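TarM (Staphylococcus aureus subsp. aureus 21178, PDB 4X7R) is a glycosyltransferase-family protein of the GT-B fold, with two Rossmann-like parallel sheets and a long antiparallel sheet, and binds uridine-5'-diphosphate. Local coordinates at residues E338-V343 / I446-A450; V419-I424 / Y439-N445. The protein carries 1 engineered substitution. One frame throughout, in Å; residues are numbered along the deposited sequence.

Interaction 1: residues E338-V343 / I446-A450; sequences EVAELV and INDMA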
# COMPACT_ATOMS: atom_id res chain seq x y z
N GLU A 338 11.24 13.15 19.89
CA GLU A 338 12.37 13.91 20.43
C GLU A 338 12.15 15.41 20.24
O GLU A 338 12.49 16.19 21.14
CB GLU A 338 13.70 13.48 19.79
CG GLU A 338 14.24 12.17 20.34
CD GLU A 338 15.46 11.61 19.65
OE1 GLU A 338 16.42 12.37 19.37
OE2 GLU A 338 15.48 10.38 19.41
N VAL A 339 11.54 15.82 19.11
CA VAL A 339 11.21 17.22 18.82
C VAL A 339 10.08 17.68 19.74
O VAL A 339 10.18 18.77 20.32
CB VAL A 339 10.91 17.46 17.31
CG1 VAL A 339 10.31 18.85 17.08
CG2 VAL A 339 12.16 17.29 16.47
N ALA A 340 9.03 16.83 19.91
CA ALA A 340 7.88 17.08 20.78
C ALA A 340 8.34 17.39 22.21
O ALA A 340 7.90 18.39 22.78
CB ALA A 340 6.94 15.89 20.78
N GLU A 341 9.30 16.59 22.74
CA GLU A 341 9.91 16.76 24.06
C GLU A 341 10.50 18.17 24.23
O GLU A 341 10.27 18.79 25.27
CB GLU A 341 10.99 15.68 24.30
CG GLU A 341 11.58 15.70 25.71
CD GLU A 341 12.63 14.64 25.99
OE1 GLU A 341 13.55 14.47 25.16
OE2 GLU A 341 12.56 14.01 27.07
N LEU A 342 11.22 18.68 23.21
CA LEU A 342 11.84 20.01 23.21
C LEU A 342 10.80 21.13 23.15
O LEU A 342 10.92 22.11 23.89
CB LEU A 342 12.83 20.16 22.04
CG LEU A 342 14.08 19.27 22.06
CD1 LEU A 342 14.76 19.28 20.71
CD2 LEU A 342 15.07 19.71 23.14
N VAL A 343 9.78 20.99 22.29
CA VAL A 343 8.69 21.96 22.11
C VAL A 343 7.87 22.05 23.41
O VAL A 343 7.64 23.16 23.90
CB VAL A 343 7.82 21.64 20.86
CG1 VAL A 343 6.73 22.68 20.65
CG2 VAL A 343 8.67 21.53 19.60
N ILE A 446 17.12 18.73 15.21
CA ILE A 446 15.93 18.69 16.06
C ILE A 446 15.67 19.99 16.84
O ILE A 446 14.52 20.33 17.07
CB ILE A 446 15.84 17.40 16.93
CG1 ILE A 446 16.99 17.30 17.98
CG2 ILE A 446 15.77 16.14 16.04
CD1 ILE A 446 16.75 16.32 19.14
N ASN A 447 16.75 20.72 17.21
CA ASN A 447 16.66 21.99 17.94
C ASN A 447 16.10 23.11 17.08
O ASN A 447 15.22 23.85 17.54
CB ASN A 447 18.01 22.39 18.53
CG ASN A 447 18.59 21.41 19.52
OD1 ASN A 447 17.88 20.68 20.22
ND2 ASN A 447 19.91 21.40 19.61
N ASP A 448 16.60 23.26 15.84
CA ASP A 448 16.09 24.27 14.91
C ASP A 448 14.66 23.95 14.48
O ASP A 448 13.87 24.87 14.29
CB ASP A 448 17.00 24.46 13.69
CG ASP A 448 16.60 25.64 12.81
OD1 ASP A 448 16.48 26.77 13.34
OD2 ASP A 448 16.38 25.43 11.59
N MET A 449 14.30 22.65 14.40
CA MET A 449 12.93 22.27 14.06
C MET A 449 11.97 22.59 15.20
O MET A 449 10.87 23.09 14.95
CB MET A 449 12.83 20.81 13.65
CG MET A 449 11.57 20.52 12.92
SD MET A 449 11.43 18.82 12.38
CE MET A 449 10.56 18.24 13.61
N ALA A 450 12.40 22.32 16.46
CA ALA A 450 11.62 22.63 17.67
C ALA A 450 11.41 24.15 17.76
O ALA A 450 10.30 24.59 18.06
CB ALA A 450 12.35 22.11 18.91
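Two helices cross here at -53°, their axes 9.0 Å apart at closest approach, and the small Ala450 lets them come together. The CA atoms of Val343 and Ala450 lie 5.4 Å from each other, the nearest pair of the two segments. Around the low spot at Ala450 the helix of 338-343 sets three larger side chains: Leu342 CB rests 3.7 Å from Ala450 CB, Val343 CG2 touches Ala450 CA at 3.7 Å, and Val339 CG1 reaches to 4.0 Å from the same Ala450 CA. The principal bump in return is Ile446, at the start of its helix. Its CB sits 3.7 Å from Val339 CG2, while its CD1 extends between Leu342 CD1, at 3.9 Å, and the carboxylate oxygen Glu338 OE1, at 4.0 Å. Val339 is thus wedged among Ile446, Ala450 and Met449; Met449 CE curls back to 3.4 Å from Val339 CG2 and closes the inner side. On the outer side Leu342 CD1 packs 3.5 Å from Asn447 OD1, at the exposed margin, and 3.8 Å from Ile446 O, which accepts the helical bond of Ala450 N. No hydrogen bond joins the segments; the fit of apolar side chains carries the contact, burying 377 Å² in all. Farther along helix 446-457, Ile453 continues the packing against Val339 and Val343, and Leu454 against Val343. Helices 333-346 and 446-457 belong to the Rossmann-like domain built on the six-stranded parallel sheet, onto which Met449 packs through Val420 and Phe422 of strand 419-422 and Ile441 of strand 438-441.

Interaction 2: residues V419-I424 / Y439-N445; sequences VVAFDI and YLIENHN
Strands 419-422 and 439-441 run parallel, their axes 4.6 Å apart and 21° from alignment, with Val420 paired to Tyr439, Ala421 to Leu440 and Phe422 to Ile441. Four backbone hydrogen bonds fix this register: Tyr439 N to Val419 O (3.0 Å), Ala421 N to Tyr439 O (3.1 Å), Ile441 N to Ala421 O (2.7 Å) and Asp423 N to Ile441 O (2.7 Å). A CA-H...O contact from Phe422 CA to Ile441 O (3.3 Å) adds to them. Val420, Phe422, Tyr439 and Ile441 share one face, Ala421 and Leu440 the other. Apolar contacts on the first face join Val420 CG1 to Ile441 CG1 (3.8 Å) and Phe422 CD1 to Ile441 CG2 (3.8 Å); Ile441 is mm. A type II turn, Glu442 to Asn445, with His444 at phi/psi 82/-20, is closed by Asn445 N to Glu442 O (3.1 Å). The Phe422 ring (chi1 m) turns one face to Asn443 C and His444 N. Asn443 CG meets Ile424 CG2 at 3.6 Å, and its ND2 is hydrogen-bonded to Gln401 OE1. Asn445 then N-caps the next helix through Asp448 N. With helix 428-431 joining them along the chain, this is the beta-alpha-beta unit at the sheet edge of a Rossmann-like GT-B domain.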
# COMPACT_ATOMS: atom_id res chain seq x y z
N VAL A 419 4.01 23.50 6.57
CA VAL A 419 4.88 22.37 6.91
C VAL A 419 6.24 22.85 7.44
O VAL A 419 6.83 23.80 6.90
CB VAL A 419 5.06 21.42 5.70
CG1 VAL A 419 5.92 20.22 6.06
CG2 VAL A 419 3.71 20.95 5.17
N VAL A 420 6.72 22.18 8.50
CA VAL A 420 8.05 22.28 9.09
C VAL A 420 8.66 20.87 8.79
O VAL A 420 8.22 19.86 9.33
CB VAL A 420 8.05 22.69 10.58
CG1 VAL A 420 9.47 22.88 11.09
CG2 VAL A 420 7.25 23.99 10.79
N ALA A 421 9.57 20.81 7.81
CA ALA A 421 10.14 19.58 7.33
C ALA A 421 11.65 19.56 7.24
O ALA A 421 12.26 20.58 6.93
CB ALA A 421 9.56 19.27 5.95
N PHE A 422 12.25 18.37 7.44
CA PHE A 422 13.68 18.20 7.23
C PHE A 422 13.92 18.30 5.71
O PHE A 422 13.16 17.70 4.95
CB PHE A 422 14.19 16.86 7.78
CG PHE A 422 14.35 16.76 9.29
CD1 PHE A 422 14.72 17.87 10.04
CD2 PHE A 422 14.18 15.55 9.95
CE1 PHE A 422 14.90 17.78 11.43
CE2 PHE A 422 14.36 15.45 11.34
CZ PHE A 422 14.72 16.57 12.07
N ASP A 423 14.90 19.13 5.27
CA ASP A 423 15.23 19.30 3.85
C ASP A 423 15.97 18.03 3.38
O ASP A 423 17.18 17.92 3.55
CB ASP A 423 16.10 20.57 3.62
CG ASP A 423 16.21 20.97 2.14
OD1 ASP A 423 15.85 20.15 1.27
OD2 ASP A 423 16.66 22.09 1.86
N ILE A 424 15.21 17.06 2.84
CA ILE A 424 15.73 15.76 2.41
C ILE A 424 15.39 15.46 0.93
O ILE A 424 14.52 16.10 0.34
CB ILE A 424 15.19 14.63 3.38
CG1 ILE A 424 13.63 14.59 3.46
CG2 ILE A 424 15.77 14.74 4.79
CD1 ILE A 424 12.93 13.78 2.46
N TYR A 439 8.78 26.04 6.62
CA TYR A 439 10.20 25.99 6.94
C TYR A 439 10.86 24.70 6.50
O TYR A 439 10.30 23.61 6.71
CB TYR A 439 10.45 26.22 8.44
CG TYR A 439 10.11 27.61 8.95
CD1 TYR A 439 10.83 28.72 8.53
CD2 TYR A 439 9.12 27.79 9.92
CE1 TYR A 439 10.53 30.00 9.02
CE2 TYR A 439 8.84 29.06 10.43
CZ TYR A 439 9.53 30.16 9.97
OH TYR A 439 9.23 31.41 10.46
N LEU A 440 12.06 24.84 5.90
CA LEU A 440 12.94 23.74 5.49
C LEU A 440 14.04 23.69 6.53
O LEU A 440 14.82 24.64 6.68
CB LEU A 440 13.54 23.97 4.09
CG LEU A 440 12.63 23.68 2.92
CD1 LEU A 440 13.24 24.18 1.62
CD2 LEU A 440 12.28 22.18 2.84
N ILE A 441 14.06 22.60 7.30
CA ILE A 441 15.02 22.42 8.39
C ILE A 441 16.18 21.54 7.95
O ILE A 441 15.97 20.52 7.29
CB ILE A 441 14.30 21.85 9.66
CG1 ILE A 441 13.09 22.71 10.10
CG2 ILE A 441 15.25 21.54 10.83
CD1 ILE A 441 13.33 24.22 10.31
N GLU A 442 17.40 21.92 8.33
CA GLU A 442 18.61 21.15 8.06
C GLU A 442 18.39 19.77 8.68
O GLU A 442 17.96 19.68 9.83
CB GLU A 442 19.83 21.85 8.69
CG GLU A 442 21.16 21.32 8.19
CD GLU A 442 22.36 21.71 9.03
OE1 GLU A 442 22.20 22.47 10.02
OE2 GLU A 442 23.48 21.25 8.71
N ASN A 443 18.53 18.70 7.86
CA ASN A 443 18.30 17.31 8.26
C ASN A 443 19.01 16.93 9.56
O ASN A 443 20.21 17.23 9.71
CB ASN A 443 18.67 16.34 7.13
CG ASN A 443 18.25 14.92 7.41
OD1 ASN A 443 17.27 14.66 8.08
ND2 ASN A 443 19.00 13.96 6.91
N HIS A 444 18.26 16.31 10.50
CA HIS A 444 18.65 15.87 11.85
C HIS A 444 18.61 16.98 12.90
O HIS A 444 18.57 16.67 14.09
CB HIS A 444 20.01 15.14 11.89
CG HIS A 444 20.00 13.81 11.21
ND1 HIS A 444 20.52 13.64 9.93
CD2 HIS A 444 19.50 12.62 11.64
CE1 HIS A 444 20.33 12.36 9.63
NE2 HIS A 444 19.73 11.70 10.63
N ASN A 445 18.63 18.27 12.48
CA ASN A 445 18.63 19.42 13.39
C ASN A 445 17.29 19.56 14.16
O ASN A 445 16.45 20.39 13.81
CB ASN A 445 19.00 20.72 12.64
CG ASN A 445 19.51 21.83 13.53
OD1 ASN A 445 19.23 21.88 14.73
ND2 ASN A 445 20.21 22.78 12.93

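Both interactions belong to one Rossmann-like domain and to adjoining layers of it, and strand 438-441 of interaction 2 leads through the turn 442-445 into helix 446-457 of interaction 1. Interaction 2 joins two strands within the sheet by backbone hydrogen bonds, whereas interaction 1 joins two helices covering that sheet by side-chain shape alone. Met449 packs between the helix and sheet layers, its CG 3.6 Å from Val420 CG1 and its SD 3.7 Å from Phe422 CE1. Each contact is partly buried: Val420, Phe422, Tyr439 and Ile441 and the Val339, Val343, Met449 and Ala450 group are buried, while Asn447, Glu442 and His444 mark the exposed margins.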